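Local coordinates for DNA damage response protein Rtt109, putative (Neosartorya fumigata, PDB 5ZB9) that probably transfers acetyl groups from acetyl-CoA to lysine side chains of histone H3, as a nuclear acetyltransferase linked to DNA damage, at residues Lys15-Gly20 / Gln464-Arg469; Val21-Arg26 / Leu57-Ser62; Ala40-Glu45 / Pro248-Arg253; Asp272-Glu277 / Trp291-Ser296. All blocks are in the same frame, centred on the assembly; numbering follows the deposited sequence.

Overall arrangement
Contacts 1 and 2 lie together on one side of the chain, their centres about 10 Å apart, and share one sheet: strand 22-35 runs between 50-61 of contact 2 and 464-467 of contact 1. Contact 2 is buried and rests on paired strand backbones; contact 1, partly buried, grades from a packed leucine to exposed charges. Across the chain's centre, contacts 3 and 4 join loops, with no strand pairing. Contact 3 is partly buried and uses prolines and bridging waters, whereas contact 4, at the surface, depends on carboxylates. Their centres are about 13 Å apart, and R253 of contact 3 links them through D272 and W291 of contact 4.

Contact 1: residues Lys15-Gly20 / Gln464-Arg469; sequences KVLPTG and QRVEGR
K15 and R469 run side by side and point the same way, K15 CG lying 4.0 Å from R469 NH1. What reconciles two cations here is D11, one turn back in helix 9-16, which forms salt bridges to both, with OD2 toward K15 NZ and OD1 toward R469 NH2. L17, just past the helix, turns inward. Its CG stands anti to the carbonyl carbon (chi1 -70°), and chi2 (176°) then sets CD1 within 4.4 Å of V466 CG1, while its CB rests against G468 CA. The carbonyl of L17 accepts a weak bond from R469 N (3.2 Å, with an N-H...O angle of 121°). P18 contributes its own carbonyl: G468 CA makes a CA-H...O contact to P18 O at 3.4 Å, an approach helped by the missing side chain of G468. At T19 the roles are exchanged, T19 CA approaching G468 O at 3.5 Å. The hydroxyl of T19 has a weak hydrogen bond to N470 O just beyond. G20 then passes the extended side chain of E467, with G20 CA 4.1 Å from E467 OE1, and its positive phi suits glycine. Since strand 464-467 pairs antiparallel with strand 22-35, the loop after helix 9-16 is tied to the mixed sheet, mainly by close backbone contacts at G468 just past the strand, while D11 probably offsets much of the repulsion between the positive side chains at the exposed end.

Contact 2: residues Val21-Arg26 / Leu57-Ser62; sequences VKVTIR and LAVSIS
V59 holds CG1 anti to its backbone N (chi1 -177°), which carries that methyl to V23 CB at 3.8 Å, and V23 in turn has CG1 anti to its carbonyl carbon (chi1 -61°), where it meets I61 CG2 at 3.8 Å. Farther along the same face, the CD1 branch of L57 crosses to I25 CB, and I25 and V59 lie side by side with I25 CG2 4.2 Å from V59 CG2. I115 of helix 111-127 packs on L57 and V59, and V59 lies about 7 Å, side chain to side chain, from L112, which contacts CoA where it is bound. The backbones form a regular antiparallel ladder in the central mixed sheet, T24-S60 and R26-A58 as hydrogen-bonded pairs and I25-V59 between them as a non-hydrogen-bonded one. T24 N gives a nearly straight bond to S60 O (2.7 Å, N-H...O 171°), returned by S60 N to T24 O at 2.8 Å. On the face of T24, R26 and S60 the chemistry is polar. S60 OG lies near the guanidinium plane of R26, and one water joins them by donating to S60 OG (2.9 Å) and to A58 O while accepting weakly from R26 NH1. E70 takes both groups on its OE1, by a salt bridge from R26 and a hydrogen bond with S60. Where the ladder ends, another water spans the strands, donating to K22 O and accepting from S62 N at 2.7 Å.

Contact 3: residues Ala40-Glu45 / Pro248-Arg253; sequences AAPPGE and PNAPPR
The guanidinium of R253 has the methyl of A40 over one face, A40 CB lying 3.6 Å from NH1, and two waters in its plane at the edge. Both waters accept from R253 NH1, at 2.7 and 2.9 Å, and both donate to A41 O. That carbonyl oxygen also sits near the guanidinium plane, yet 3.9 Å from NH1, so the waters carry the link. The bend at chi3 (-52°) sets NE in its place, and NE makes a salt bridge to D272. W291 packs against the same arginine. A third water accepts from A40 N and donates to R253 O at 2.7 Å, tying the two backbones together. Beyond the polar end, the prolines take over: P43 and P251 meet tip to tip, P43 CD against P251 CG at 4.1 Å, and P42 CB approaches A250 CB at 4.4 Å. P42 to E45 form a type II turn with G44 at its third position, where a positive phi is expected. The loop between strands 22-35 and 50-61 therefore meets the loop before helix 266-272 through water bridges and light apolar contacts, an interface whose polar part depends on ordered solvent.

Contact 4: residues Asp272-Glu277 / Trp291-Ser296; sequences DDELPE and WRSVKS
E274 extends its carboxylate toward the backbone of R292 and S293, and each of its oxygens finds donors there. OE1 accepts a good bond from S293 N on its syn side (2.8 Å, N-H...O 161°) and a weak one from R292 N at 3.0 Å. OE2 uses its syn lone pair for the hydroxyl of S293, with OG donating at 2.7 Å. That two-pronged fit depends on S293 OG standing between its backbone N and carbonyl carbon (chi1 61°), beside the N-H that serves the other oxygen. R292 folds over the same side chain: its guanidinium lays one face on the CB and CG of E274, the two flat groups nearly parallel, 21° apart. The charge pairing is loose, E274 OE2 being 4.0 Å from R292 NH1 and well out of the guanidinium plane. D272 serves the indole. W291 NE1 donates to D272 OD1 at 3.0 Å, the oxygen lying in the ring plane and being met on its anti side. Besides R253, D272 has R258 as a salt-bridge partner, on OD2, so its charge is probably well compensated. L275 CD2 adds an apolar touch on W291 CD1 at 4.1 Å, and K295 NZ donates to W291 O at 3.0 Å. The arrangement belongs to the loop connecting two helices: a type I turn, D272 to L275, starts at the last residue of helix 266-272, and S296 is the N-cap of helix 297-304, with W291 packed between them against L268, L271 and F300.

Contact 1: residues Lys15-Gly20 / Gln464-Arg469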
loop_
_atom_site.group_PDB
_atom_site.type_symbol
_atom_site.label_atom_id
_atom_site.label_comp_id
_atom_site.label_asym_id
_atom_site.label_seq_id
_atom_site.Cartn_x
_atom_site.Cartn_y
_atom_site.Cartn_z
ATOM N N LYS A 15 -5.125 18.383 10.437
ATOM C CA LYS A 15 -4.282 19.411 9.843
ATOM C C LYS A 15 -4.390 19.496 8.314
ATOM O O LYS A 15 -4.128 20.550 7.740
ATOM C CB LYS A 15 -2.822 19.180 10.223
ATOM C CG LYS A 15 -2.491 19.368 11.684
ATOM C CD LYS A 15 -0.980 19.425 11.834
ATOM C CE LYS A 15 -0.537 19.294 13.270
ATOM N NZ LYS A 15 -0.610 17.884 13.739
ATOM N N VAL A 16 -4.759 18.400 7.650
ATOM C CA VAL A 16 -4.817 18.413 6.187
ATOM C C VAL A 16 -6.235 18.603 5.656
ATOM O O VAL A 16 -6.419 19.047 4.524
ATOM C CB VAL A 16 -4.213 17.121 5.567
ATOM C CG1 VAL A 16 -2.826 16.862 6.122
ATOM C CG2 VAL A 16 -5.115 15.913 5.787
ATOM N N LEU A 17 -7.238 18.280 6.464
ATOM C CA LEU A 17 -8.625 18.426 6.013
ATOM C C LEU A 17 -9.032 19.890 6.019
ATOM O O LEU A 17 -8.610 20.650 6.883
ATOM C CB LEU A 17 -9.584 17.603 6.886
ATOM C CG LEU A 17 -9.490 16.079 6.748
ATOM C CD1 LEU A 17 -10.418 15.385 7.719
ATOM C CD2 LEU A 17 -9.802 15.647 5.323
ATOM N N PRO A 18 -9.843 20.298 5.036
ATOM C CA PRO A 18 -10.318 21.685 4.995
ATOM C C PRO A 18 -11.071 22.083 6.262
ATOM O O PRO A 18 -11.804 21.273 6.831
ATOM C CB PRO A 18 -11.247 21.701 3.783
ATOM C CG PRO A 18 -10.754 20.588 2.918
ATOM C CD PRO A 18 -10.265 19.528 3.852
ATOM N N THR A 19 -10.868 23.325 6.690
ATOM C CA THR A 19 -11.562 23.902 7.831
ATOM C C THR A 19 -13.060 23.626 7.799
ATOM O O THR A 19 -13.728 23.899 6.809
ATOM C CB THR A 19 -11.335 25.421 7.892
ATOM O OG1 THR A 19 -9.982 25.682 8.292
ATOM C CG2 THR A 19 -12.295 26.071 8.883
ATOM N N GLY A 20 -13.576 23.058 8.884
ATOM C CA GLY A 20 -14.996 22.807 8.994
ATOM C C GLY A 20 -15.436 21.452 8.480
ATOM O O GLY A 20 -16.589 21.067 8.661
ATOM N N GLN A 464 -12.540 8.418 17.120
ATOM C CA GLN A 464 -12.600 9.814 17.519
ATOM C C GLN A 464 -13.136 10.643 16.383
ATOM O O GLN A 464 -13.145 10.215 15.228
ATOM C CB GLN A 464 -11.228 10.338 17.948
ATOM C CG GLN A 464 -10.176 10.332 16.859
ATOM C CD GLN A 464 -8.795 10.692 17.388
ATOM O OE1 GLN A 464 -7.996 9.820 17.709
ATOM N NE2 GLN A 464 -8.514 11.985 17.478
ATOM N N ARG A 465 -13.593 11.836 16.720
ATOM C CA ARG A 465 -14.116 12.747 15.728
ATOM C C ARG A 465 -13.046 13.767 15.382
ATOM O O ARG A 465 -12.275 14.193 16.243
ATOM C CB ARG A 465 -15.387 13.422 16.237
ATOM C CG ARG A 465 -16.472 12.447 16.607
ATOM C CD ARG A 465 -17.838 13.054 16.352
ATOM N NE ARG A 465 -18.895 12.366 17.087
ATOM C CZ ARG A 465 -19.445 11.211 16.720
ATOM N NH1 ARG A 465 -19.030 10.586 15.629
ATOM N NH2 ARG A 465 -20.407 10.675 17.454
ATOM N N VAL A 466 -12.996 14.135 14.111
ATOM C CA VAL A 466 -11.954 15.009 13.599
ATOM C C VAL A 466 -12.562 16.195 12.873
ATOM O O VAL A 466 -13.443 16.031 12.029
ATOM C CB VAL A 466 -11.027 14.262 12.628
ATOM C CG1 VAL A 466 -9.965 15.201 12.093
ATOM C CG2 VAL A 466 -10.401 13.058 13.313
ATOM N N GLU A 467 -12.098 17.392 13.201
ATOM C CA GLU A 467 -12.531 18.570 12.472
ATOM C C GLU A 467 -11.339 19.181 11.760
ATOM O O GLU A 467 -10.304 19.432 12.378
ATOM C CB GLU A 467 -13.183 19.584 13.406
ATOM C CG GLU A 467 -14.039 20.616 12.688
ATOM C CD GLU A 467 -14.585 21.682 13.629
ATOM O OE1 GLU A 467 -15.089 22.714 13.132
ATOM O OE2 GLU A 467 -14.505 21.486 14.863
ATOM N N GLY A 468 -11.484 19.399 10.454
ATOM C CA GLY A 468 -10.432 20.002 9.657
ATOM C C GLY A 468 -9.965 21.357 10.168
ATOM O O GLY A 468 -10.739 22.126 10.743
ATOM N N ARG A 469 -8.690 21.645 9.932
ATOM C CA ARG A 469 -8.030 22.848 10.422
ATOM C C ARG A 469 -7.312 23.591 9.300
ATOM O O ARG A 469 -6.876 24.727 9.474
ATOM C CB ARG A 469 -7.014 22.488 11.501
ATOM C CG ARG A 469 -7.407 22.839 12.900
ATOM C CD ARG A 469 -6.276 22.462 13.847
ATOM N NE ARG A 469 -6.454 21.126 14.404
ATOM C CZ ARG A 469 -5.472 20.404 14.924
ATOM N NH1 ARG A 469 -4.239 20.886 14.941
ATOM N NH2 ARG A 469 -5.723 19.200 15.421
#

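Contact 2: residues Val21-Arg26 / Leu57-Ser62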
loop_
_atom_site.group_PDB
_atom_site.type_symbol
_atom_site.label_atom_id
_atom_site.label_comp_id
_atom_site.label_asym_id
_atom_site.label_seq_id
_atom_site.Cartn_x
_atom_site.Cartn_y
_atom_site.Cartn_z
ATOM N N VAL A 21 -14.536 20.723 7.828
ATOM C CA VAL A 21 -14.864 19.360 7.426
ATOM C C VAL A 21 -14.802 18.461 8.654
ATOM O O VAL A 21 -13.765 18.363 9.312
ATOM C CB VAL A 21 -13.918 18.825 6.342
ATOM C CG1 VAL A 21 -14.236 17.371 6.044
ATOM C CG2 VAL A 21 -14.030 19.659 5.083
ATOM N N LYS A 22 -15.919 17.815 8.966
ATOM C CA LYS A 22 -15.990 16.959 10.140
ATOM C C LYS A 22 -16.187 15.506 9.748
ATOM O O LYS A 22 -17.144 15.164 9.060
ATOM C CB LYS A 22 -17.127 17.406 11.064
ATOM C CG LYS A 22 -16.994 18.843 11.531
ATOM C CD LYS A 22 -18.171 19.275 12.391
ATOM C CE LYS A 22 -17.973 20.692 12.902
ATOM N NZ LYS A 22 -19.063 21.087 13.835
ATOM N N VAL A 23 -15.278 14.649 10.188
ATOM C CA VAL A 23 -15.439 13.218 9.971
ATOM C C VAL A 23 -15.136 12.459 11.252
ATOM O O VAL A 23 -14.573 13.011 12.194
ATOM C CB VAL A 23 -14.517 12.698 8.843
ATOM C CG1 VAL A 23 -14.841 13.386 7.521
ATOM C CG2 VAL A 23 -13.054 12.904 9.224
ATOM N N THR A 24 -15.506 11.187 11.282
ATOM C CA THR A 24 -15.187 10.320 12.407
ATOM C C THR A 24 -14.289 9.204 11.898
ATOM O O THR A 24 -14.533 8.659 10.823
ATOM C CB THR A 24 -16.457 9.728 13.052
ATOM O OG1 THR A 24 -17.291 10.794 13.521
ATOM C CG2 THR A 24 -16.110 8.800 14.207
ATOM N N ILE A 25 -13.249 8.869 12.656
ATOM C CA ILE A 25 -12.335 7.821 12.230
ATOM C C ILE A 25 -12.261 6.670 13.225
ATOM O O ILE A 25 -12.313 6.861 14.443
ATOM C CB ILE A 25 -10.909 8.372 11.994
ATOM C CG1 ILE A 25 -10.360 9.020 13.264
ATOM C CG2 ILE A 25 -10.922 9.363 10.866
ATOM C CD1 ILE A 25 -8.894 9.305 13.199
ATOM N N ARG A 26 -12.154 5.466 12.683
ATOM C CA ARG A 26 -11.900 4.290 13.488
ATOM C C ARG A 26 -10.753 3.526 12.841
ATOM O O ARG A 26 -10.859 3.006 11.729
ATOM C CB ARG A 26 -13.157 3.426 13.624
ATOM C CG ARG A 26 -14.276 4.136 14.387
ATOM C CD ARG A 26 -15.582 3.338 14.453
ATOM N NE ARG A 26 -16.569 4.012 15.295
ATOM C CZ ARG A 26 -17.469 4.886 14.849
ATOM N NH1 ARG A 26 -17.525 5.188 13.561
ATOM N NH2 ARG A 26 -18.317 5.456 15.692
ATOM N N LEU A 57 -8.581 1.560 8.389
ATOM C CA LEU A 57 -9.164 2.833 8.753
ATOM C C LEU A 57 -10.519 2.981 8.094
ATOM O O LEU A 57 -10.620 2.953 6.865
ATOM C CB LEU A 57 -8.252 3.995 8.338
ATOM C CG LEU A 57 -8.863 5.400 8.436
ATOM C CD1 LEU A 57 -9.137 5.784 9.889
ATOM C CD2 LEU A 57 -7.970 6.440 7.768
ATOM N N ALA A 58 -11.558 3.126 8.910
ATOM C CA ALA A 58 -12.881 3.474 8.407
ATOM C C ALA A 58 -13.172 4.929 8.720
ATOM O O ALA A 58 -12.939 5.406 9.840
ATOM C CB ALA A 58 -13.946 2.573 9.003
ATOM N N VAL A 59 -13.670 5.643 7.722
ATOM C CA VAL A 59 -13.972 7.049 7.894
ATOM C C VAL A 59 -15.450 7.263 7.638
ATOM O O VAL A 59 -15.988 6.804 6.635
ATOM C CB VAL A 59 -13.136 7.938 6.954
ATOM C CG1 VAL A 59 -13.432 9.410 7.215
ATOM C CG2 VAL A 59 -11.648 7.641 7.130
ATOM N N SER A 60 -16.108 7.947 8.564
ATOM C CA SER A 60 -17.534 8.183 8.434
ATOM C C SER A 60 -17.858 9.648 8.652
ATOM O O SER A 60 -17.040 10.415 9.161
ATOM C CB SER A 60 -18.321 7.308 9.414
ATOM O OG SER A 60 -17.832 7.466 10.736
ATOM N N ILE A 61 -19.057 10.023 8.230
ATOM C CA ILE A 61 -19.582 11.348 8.471
ATOM C C ILE A 61 -20.940 11.243 9.147
ATOM O O ILE A 61 -21.605 10.214 9.058
ATOM C CB ILE A 61 -19.720 12.139 7.171
ATOM C CG1 ILE A 61 -20.615 11.375 6.197
ATOM C CG2 ILE A 61 -18.355 12.391 6.571
ATOM C CD1 ILE A 61 -20.972 12.154 4.971
ATOM N N SER A 62 -21.337 12.309 9.827
ATOM C CA SER A 62 -22.676 12.408 10.401
ATOM C C SER A 62 -23.535 13.343 9.549
ATOM O O SER A 62 -23.322 14.555 9.565
ATOM C CB SER A 62 -22.614 12.917 11.849
ATOM O OG SER A 62 -21.793 12.088 12.664
HETATM O O HOH W 1 -19.555 14.316 10.097
HETATM O O HOH W 2 -18.570 12.939 12.248
HETATM O O HOH W 3 -15.571 5.693 11.313
#

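Contact 3: residues Ala40-Glu45 / Pro248-Arg253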
loop_
_atom_site.group_PDB
_atom_site.type_symbol
_atom_site.label_atom_id
_atom_site.label_comp_id
_atom_site.label_asym_id
_atom_site.label_seq_id
_atom_site.Cartn_x
_atom_site.Cartn_y
_atom_site.Cartn_z
ATOM N N ALA A 40 10.095 -15.064 -2.434
ATOM C CA ALA A 40 10.452 -16.478 -2.407
ATOM C C ALA A 40 11.965 -16.642 -2.229
ATOM O O ALA A 40 12.756 -15.863 -2.778
ATOM C CB ALA A 40 9.985 -17.175 -3.679
ATOM N N ALA A 41 12.357 -17.649 -1.449
ATOM C CA ALA A 41 13.770 -17.941 -1.214
ATOM C C ALA A 41 14.415 -18.547 -2.446
ATOM O O ALA A 41 13.788 -19.333 -3.155
ATOM C CB ALA A 41 13.934 -18.882 -0.027
ATOM N N PRO A 42 15.672 -18.177 -2.710
ATOM C CA PRO A 42 16.445 -18.805 -3.786
ATOM C C PRO A 42 16.764 -20.247 -3.410
ATOM O O PRO A 42 16.653 -20.591 -2.230
ATOM C CB PRO A 42 17.723 -17.955 -3.859
ATOM C CG PRO A 42 17.493 -16.787 -2.950
ATOM C CD PRO A 42 16.473 -17.207 -1.952
ATOM N N PRO A 43 17.149 -21.081 -4.387
ATOM C CA PRO A 43 17.498 -22.470 -4.053
ATOM C C PRO A 43 18.607 -22.551 -3.003
ATOM O O PRO A 43 19.607 -21.839 -3.108
ATOM C CB PRO A 43 17.967 -23.050 -5.390
ATOM C CG PRO A 43 18.260 -21.863 -6.263
ATOM C CD PRO A 43 17.323 -20.791 -5.819
ATOM N N GLY A 44 18.407 -23.382 -1.985
ATOM C CA GLY A 44 19.424 -23.599 -0.974
ATOM C C GLY A 44 19.364 -22.677 0.231
ATOM O O GLY A 44 20.194 -22.779 1.137
ATOM N N GLU A 45 18.392 -21.773 0.250
ATOM C CA GLU A 45 18.260 -20.846 1.364
ATOM C C GLU A 45 16.862 -20.904 1.956
ATOM O O GLU A 45 15.922 -21.380 1.320
ATOM C CB GLU A 45 18.590 -19.423 0.919
ATOM C CG GLU A 45 19.828 -19.333 0.042
ATOM C CD GLU A 45 20.455 -17.958 0.049
ATOM O OE1 GLU A 45 20.250 -17.220 1.035
ATOM O OE2 GLU A 45 21.155 -17.613 -0.927
ATOM N N PRO A 248 20.370 -9.741 -7.255
ATOM C CA PRO A 248 19.700 -9.453 -8.529
ATOM C C PRO A 248 19.936 -10.539 -9.574
ATOM O O PRO A 248 19.384 -10.466 -10.680
ATOM C CB PRO A 248 20.339 -8.133 -8.972
ATOM C CG PRO A 248 20.934 -7.561 -7.728
ATOM C CD PRO A 248 21.380 -8.725 -6.924
ATOM N N ASN A 249 20.757 -11.528 -9.229
ATOM C CA ASN A 249 21.068 -12.615 -10.149
ATOM C C ASN A 249 20.351 -13.903 -9.775
ATOM O O ASN A 249 20.445 -14.900 -10.490
ATOM C CB ASN A 249 22.577 -12.853 -10.208
ATOM C CG ASN A 249 23.286 -11.879 -11.134
ATOM O OD1 ASN A 249 22.768 -10.804 -11.441
ATOM N ND2 ASN A 249 24.477 -12.254 -11.589
ATOM N N ALA A 250 19.630 -13.875 -8.655
ATOM C CA ALA A 250 18.784 -14.994 -8.252
ATOM C C ALA A 250 17.689 -15.221 -9.305
ATOM O O ALA A 250 17.455 -14.351 -10.149
ATOM C CB ALA A 250 18.186 -14.726 -6.880
ATOM N N PRO A 251 17.029 -16.396 -9.290
ATOM C CA PRO A 251 15.981 -16.627 -10.297
ATOM C C PRO A 251 14.845 -15.608 -10.187
ATOM O O PRO A 251 14.537 -15.167 -9.076
ATOM C CB PRO A 251 15.479 -18.034 -9.972
ATOM C CG PRO A 251 16.566 -18.657 -9.180
ATOM C CD PRO A 251 17.203 -17.559 -8.405
ATOM N N PRO A 252 14.236 -15.235 -11.324
ATOM C CA PRO A 252 13.210 -14.185 -11.347
ATOM C C PRO A 252 12.107 -14.398 -10.305
ATOM O O PRO A 252 11.612 -13.421 -9.754
ATOM C CB PRO A 252 12.649 -14.278 -12.767
ATOM C CG PRO A 252 13.772 -14.839 -13.568
ATOM C CD PRO A 252 14.492 -15.787 -12.665
ATOM N N ARG A 253 11.759 -15.649 -10.014
ATOM C CA ARG A 253 10.701 -15.944 -9.050
ATOM C C ARG A 253 11.006 -15.425 -7.646
ATOM O O ARG A 253 10.121 -15.381 -6.794
ATOM C CB ARG A 253 10.430 -17.453 -8.992
ATOM C CG ARG A 253 11.554 -18.292 -8.388
ATOM C CD ARG A 253 11.143 -19.755 -8.297
ATOM N NE ARG A 253 9.860 -19.888 -7.624
ATOM C CZ ARG A 253 9.727 -20.051 -6.314
ATOM N NH1 ARG A 253 10.808 -20.123 -5.545
ATOM N NH2 ARG A 253 8.517 -20.145 -5.775
HETATM O O HOH W 4 9.109 -13.763 -4.902
HETATM O O HOH W 5 11.279 -20.669 -2.978
HETATM O O HOH W 6 13.707 -20.458 -5.847
#

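Contact 4: residues Asp272-Glu277 / Trp291-Ser296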
loop_
_atom_site.group_PDB
_atom_site.type_symbol
_atom_site.label_atom_id
_atom_site.label_comp_id
_atom_site.label_asym_id
_atom_site.label_seq_id
_atom_site.Cartn_x
_atom_site.Cartn_y
_atom_site.Cartn_z
ATOM N N ASP A 272 5.163 -20.489 -11.216
ATOM C CA ASP A 272 5.713 -21.438 -10.249
ATOM C C ASP A 272 5.212 -22.856 -10.518
ATOM O O ASP A 272 5.938 -23.824 -10.307
ATOM C CB ASP A 272 5.363 -21.032 -8.813
ATOM C CG ASP A 272 6.313 -19.980 -8.242
ATOM O OD1 ASP A 272 7.316 -19.621 -8.908
ATOM O OD2 ASP A 272 6.059 -19.518 -7.109
ATOM N N ASP A 273 3.978 -22.979 -10.995
ATOM C CA ASP A 273 3.412 -24.288 -11.282
ATOM C C ASP A 273 3.995 -24.932 -12.553
ATOM O O ASP A 273 3.693 -26.080 -12.863
ATOM C CB ASP A 273 1.892 -24.191 -11.395
ATOM C CG ASP A 273 1.186 -25.434 -10.848
ATOM O OD1 ASP A 273 1.486 -25.829 -9.696
ATOM O OD2 ASP A 273 0.343 -26.020 -11.569
ATOM N N GLU A 274 4.825 -24.201 -13.290
ATOM C CA GLU A 274 5.569 -24.798 -14.395
ATOM C C GLU A 274 6.774 -25.570 -13.858
ATOM O O GLU A 274 7.354 -26.394 -14.561
ATOM C CB GLU A 274 6.034 -23.737 -15.396
ATOM C CG GLU A 274 4.917 -22.942 -16.048
ATOM C CD GLU A 274 5.423 -21.893 -17.039
ATOM O OE1 GLU A 274 6.655 -21.720 -17.177
ATOM O OE2 GLU A 274 4.581 -21.240 -17.690
ATOM N N LEU A 275 7.155 -25.295 -12.614
ATOM C CA LEU A 275 8.279 -25.992 -11.981
ATOM C C LEU A 275 7.934 -27.446 -11.691
ATOM O O LEU A 275 6.775 -27.767 -11.435
ATOM C CB LEU A 275 8.685 -25.301 -10.675
ATOM C CG LEU A 275 9.086 -23.827 -10.745
ATOM C CD1 LEU A 275 9.426 -23.293 -9.366
ATOM C CD2 LEU A 275 10.245 -23.639 -11.688
ATOM N N PRO A 276 8.937 -28.333 -11.726
ATOM C CA PRO A 276 8.694 -29.725 -11.322
ATOM C C PRO A 276 8.368 -29.803 -9.831
ATOM O O PRO A 276 8.846 -28.968 -9.072
ATOM C CB PRO A 276 10.010 -30.428 -11.661
ATOM C CG PRO A 276 11.027 -29.341 -11.758
ATOM C CD PRO A 276 10.312 -28.115 -12.206
ATOM N N GLU A 277 7.541 -30.761 -9.417
ATOM C CA GLU A 277 7.118 -30.824 -8.016
ATOM C C GLU A 277 8.241 -31.337 -7.133
ATOM O O GLU A 277 8.232 -31.135 -5.920
ATOM C CB GLU A 277 5.873 -31.699 -7.847
ATOM C CG GLU A 277 6.104 -33.189 -8.018
ATOM C CD GLU A 277 5.009 -33.851 -8.839
ATOM O OE1 GLU A 277 4.339 -33.145 -9.632
ATOM O OE2 GLU A 277 4.819 -35.077 -8.692
ATOM N N TRP A 291 11.636 -20.899 -14.263
ATOM C CA TRP A 291 10.390 -21.136 -14.960
ATOM C C TRP A 291 10.621 -21.664 -16.366
ATOM O O TRP A 291 11.707 -21.514 -16.932
ATOM C CB TRP A 291 9.587 -19.850 -15.043
ATOM C CG TRP A 291 9.113 -19.304 -13.744
ATOM C CD1 TRP A 291 8.582 -19.997 -12.705
ATOM C CD2 TRP A 291 9.103 -17.924 -13.359
ATOM N NE1 TRP A 291 8.234 -19.134 -11.691
ATOM C CE2 TRP A 291 8.547 -17.854 -12.072
ATOM C CE3 TRP A 291 9.508 -16.739 -13.985
ATOM C CZ2 TRP A 291 8.376 -16.649 -11.402
ATOM C CZ3 TRP A 291 9.351 -15.550 -13.315
ATOM C CH2 TRP A 291 8.797 -15.512 -12.036
ATOM N N ARG A 292 9.576 -22.247 -16.941
ATOM C CA ARG A 292 9.654 -22.782 -18.293
ATOM C C ARG A 292 9.468 -21.675 -19.326
ATOM O O ARG A 292 10.300 -21.497 -20.215
ATOM C CB ARG A 292 8.604 -23.882 -18.495
ATOM C CG ARG A 292 8.648 -24.538 -19.869
ATOM C CD ARG A 292 7.601 -25.638 -20.025
ATOM N NE ARG A 292 6.240 -25.117 -19.941
ATOM C CZ ARG A 292 5.365 -25.483 -19.011
ATOM N NH1 ARG A 292 4.144 -24.955 -19.008
ATOM N NH2 ARG A 292 5.710 -26.381 -18.087
ATOM N N SER A 293 8.385 -20.918 -19.194
ATOM C CA SER A 293 8.020 -19.944 -20.217
ATOM C C SER A 293 8.609 -18.549 -20.003
ATOM O O SER A 293 8.628 -17.750 -20.932
ATOM C CB SER A 293 6.501 -19.845 -20.314
ATOM O OG SER A 293 5.943 -19.408 -19.092
ATOM N N VAL A 294 9.081 -18.247 -18.796
ATOM C CA VAL A 294 9.674 -16.935 -18.516
ATOM C C VAL A 294 11.071 -17.082 -17.913
ATOM O O VAL A 294 11.239 -17.750 -16.885
ATOM C CB VAL A 294 8.790 -16.096 -17.560
ATOM C CG1 VAL A 294 9.550 -14.874 -17.057
ATOM C CG2 VAL A 294 7.500 -15.678 -18.245
ATOM N N LYS A 295 12.059 -16.439 -18.534
ATOM C CA LYS A 295 13.467 -16.688 -18.208
ATOM C C LYS A 295 14.182 -15.544 -17.496
ATOM O O LYS A 295 15.261 -15.736 -16.941
ATOM C CB LYS A 295 14.237 -17.038 -19.485
ATOM C CG LYS A 295 13.762 -18.318 -20.163
ATOM C CD LYS A 295 13.889 -19.502 -19.216
ATOM C CE LYS A 295 13.452 -20.809 -19.863
ATOM N NZ LYS A 295 13.798 -21.964 -18.977
ATOM N N SER A 296 13.592 -14.356 -17.512
ATOM C CA SER A 296 14.197 -13.211 -16.849
ATOM C C SER A 296 13.149 -12.279 -16.258
ATOM O O SER A 296 11.954 -12.382 -16.571
ATOM C CB SER A 296 15.059 -12.431 -17.825
ATOM O OG SER A 296 14.235 -11.729 -18.738
#